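Local coordinates for DegQ (Legionella fallonii, PDB 3PV2), which is an HtrA-family chaperone-protease, a trypsin-like peptidase with two PDZ domains that assembles into self-compartmentalising 12-mers and probably degrades misfolded proteins, at residues Ile306-Asp311 and Thr332-Val337. Residues are numbered along the deposited sequence; the frame is centred on the assembly and turned at random.
Sequences ITQIND and TVKIIV
Ile336 O takes two backbone N-H groups at once: Thr307 N at 2.9 Å, and Gln308 N in a weak bond at 3.4 Å. Two consecutive residues facing one make this a classic beta bulge, and the antiparallel register slips by one between Ile306 and Gln308. Past it the pairing is regular. Ile336 N returns a bond to Gln308 O, 2.7 Å long, and Asn310 N binds Lys334 O. Where strand 306-309 gives out, a side chain takes over: chi1 of -68° sets Asn310 CG anti to its own carbonyl carbon, and from there OD1 accepts Lys334 N at 2.9 Å. The N-H points almost straight at OD1 (172°), and Lys334 N sits off the plane of the Asn310 side-chain amide.

On one face, Ile306 CG1 packs on Val337 CG1 (3.7 Å) and Ile335 CG2, while Ile309 CG2 lies beside Val333 CG2; Ile262 and helix 318-325 cover this apolar side within the first PDZ domain. The other face is more open, and there Gln308 and Ile336 run side by side, CB to CB at 3.8 Å. Asn310 thus acts as a backbone mimic, extending the strand pairing by one bond as its own chain turns away.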
loop_
_atom_site.group_PDB
_atom_site.type_symbol
_atom_site.label_atom_id
_atom_site.label_comp_id
_atom_site.label_asym_id
_atom_site.label_seq_id
_atom_site.Cartn_x
_atom_site.Cartn_y
_atom_site.Cartn_z
ATOM N N ILE B 306 -24.653 -44.379 -36.050
ATOM C CA ILE B 306 -25.093 -43.677 -37.210
ATOM C C ILE B 306 -24.038 -43.782 -38.283
ATOM O O ILE B 306 -22.885 -43.438 -38.042
ATOM C CB ILE B 306 -25.354 -42.180 -36.917
ATOM C CG1 ILE B 306 -26.584 -42.009 -36.037
ATOM C CG2 ILE B 306 -25.492 -41.440 -38.249
ATOM C CD1 ILE B 306 -26.628 -40.632 -35.272
ATOM N N THR B 307 -24.376 -44.334 -39.427
ATOM C CA THR B 307 -23.389 -44.425 -40.533
ATOM C C THR B 307 -23.650 -43.476 -41.718
ATOM O O THR B 307 -22.796 -43.319 -42.613
ATOM C CB THR B 307 -23.281 -45.841 -41.040
ATOM O OG1 THR B 307 -24.565 -46.262 -41.499
ATOM C CG2 THR B 307 -22.846 -46.747 -39.929
ATOM N N GLN B 308 -24.803 -42.827 -41.719
ATOM C CA GLN B 308 -25.192 -41.923 -42.775
ATOM C C GLN B 308 -26.341 -41.023 -42.365
ATOM O O GLN B 308 -27.374 -41.484 -41.806
ATOM C CB GLN B 308 -25.691 -42.683 -43.998
ATOM C CG GLN B 308 -25.408 -41.945 -45.301
ATOM C CD GLN B 308 -25.808 -42.743 -46.590
ATOM O OE1 GLN B 308 -26.713 -42.326 -47.361
ATOM N NE2 GLN B 308 -25.140 -43.864 -46.816
ATOM N N ILE B 309 -26.178 -39.758 -42.712
ATOM C CA ILE B 309 -27.232 -38.744 -42.559
ATOM C C ILE B 309 -27.451 -38.083 -43.956
ATOM O O ILE B 309 -26.507 -37.501 -44.529
ATOM C CB ILE B 309 -26.802 -37.702 -41.543
ATOM C CG1 ILE B 309 -26.749 -38.340 -40.146
ATOM C CG2 ILE B 309 -27.765 -36.485 -41.547
ATOM C CD1 ILE B 309 -26.306 -37.419 -39.098
ATOM N N ASN B 310 -28.664 -38.218 -44.487
ATOM C CA ASN B 310 -28.985 -37.811 -45.870
ATOM C C ASN B 310 -28.000 -38.431 -46.848
ATOM O O ASN B 310 -27.960 -39.631 -46.973
ATOM C CB ASN B 310 -29.064 -36.280 -46.000
ATOM C CG ASN B 310 -30.261 -35.686 -45.253
ATOM O OD1 ASN B 310 -31.268 -36.365 -45.042
ATOM N ND2 ASN B 310 -30.133 -34.426 -44.810
ATOM N N ASP B 311 -27.186 -37.634 -47.517
ATOM C CA ASP B 311 -26.183 -38.191 -48.435
ATOM C C ASP B 311 -24.773 -38.186 -47.848
ATOM O O ASP B 311 -23.814 -38.503 -48.554
ATOM C CB ASP B 311 -26.162 -37.424 -49.785
ATOM C CG ASP B 311 -27.484 -37.511 -50.544
ATOM O OD1 ASP B 311 -28.085 -38.602 -50.612
ATOM O OD2 ASP B 311 -27.921 -36.474 -51.072
ATOM N N THR B 332 -36.942 -32.986 -43.588
ATOM C CA THR B 332 -36.921 -34.412 -43.379
ATOM C C THR B 332 -35.455 -34.811 -43.541
ATOM O O THR B 332 -34.752 -34.330 -44.451
ATOM C CB THR B 332 -37.915 -35.126 -44.309
ATOM O OG1 THR B 332 -39.240 -34.934 -43.800
ATOM C CG2 THR B 332 -37.649 -36.634 -44.426
ATOM N N VAL B 333 -34.962 -35.588 -42.572
ATOM C CA VAL B 333 -33.628 -36.131 -42.660
ATOM C C VAL B 333 -33.594 -37.655 -42.575
ATOM O O VAL B 333 -34.314 -38.274 -41.760
ATOM C CB VAL B 333 -32.632 -35.484 -41.655
ATOM C CG1 VAL B 333 -33.337 -34.783 -40.527
ATOM C CG2 VAL B 333 -31.646 -36.483 -41.177
ATOM N N LYS B 334 -32.770 -38.226 -43.460
ATOM C CA LYS B 334 -32.647 -39.656 -43.572
ATOM C C LYS B 334 -31.473 -40.076 -42.677
ATOM O O LYS B 334 -30.415 -39.508 -42.775
ATOM C CB LYS B 334 -32.404 -40.046 -45.023
ATOM C CG LYS B 334 -31.881 -41.436 -45.232
ATOM C CD LYS B 334 -31.844 -41.793 -46.695
ATOM C CE LYS B 334 -30.778 -42.813 -46.953
ATOM N NZ LYS B 334 -30.523 -43.044 -48.412
ATOM N N ILE B 335 -31.674 -41.041 -41.801
ATOM C CA ILE B 335 -30.570 -41.491 -40.919
ATOM C C ILE B 335 -30.385 -42.981 -41.041
ATOM O O ILE B 335 -31.320 -43.716 -40.858
ATOM C CB ILE B 335 -30.807 -41.138 -39.427
ATOM C CG1 ILE B 335 -31.047 -39.633 -39.218
ATOM C CG2 ILE B 335 -29.592 -41.530 -38.648
ATOM C CD1 ILE B 335 -31.822 -39.269 -37.881
ATOM N N ILE B 336 -29.188 -43.439 -41.372
ATOM C CA ILE B 336 -28.962 -44.872 -41.527
ATOM C C ILE B 336 -28.129 -45.280 -40.336
ATOM O O ILE B 336 -27.147 -44.657 -40.078
ATOM C CB ILE B 336 -28.246 -45.234 -42.881
ATOM C CG1 ILE B 336 -29.174 -44.950 -44.076
ATOM C CG2 ILE B 336 -27.837 -46.743 -42.953
ATOM C CD1 ILE B 336 -28.525 -45.338 -45.412
ATOM N N VAL B 337 -28.557 -46.293 -39.598
ATOM C CA VAL B 337 -27.815 -46.771 -38.407
ATOM C C VAL B 337 -27.543 -48.270 -38.513
ATOM O O VAL B 337 -28.103 -48.971 -39.294
ATOM C CB VAL B 337 -28.521 -46.449 -37.038
ATOM C CG1 VAL B 337 -28.717 -44.865 -36.825
ATOM C CG2 VAL B 337 -29.815 -47.152 -36.951
#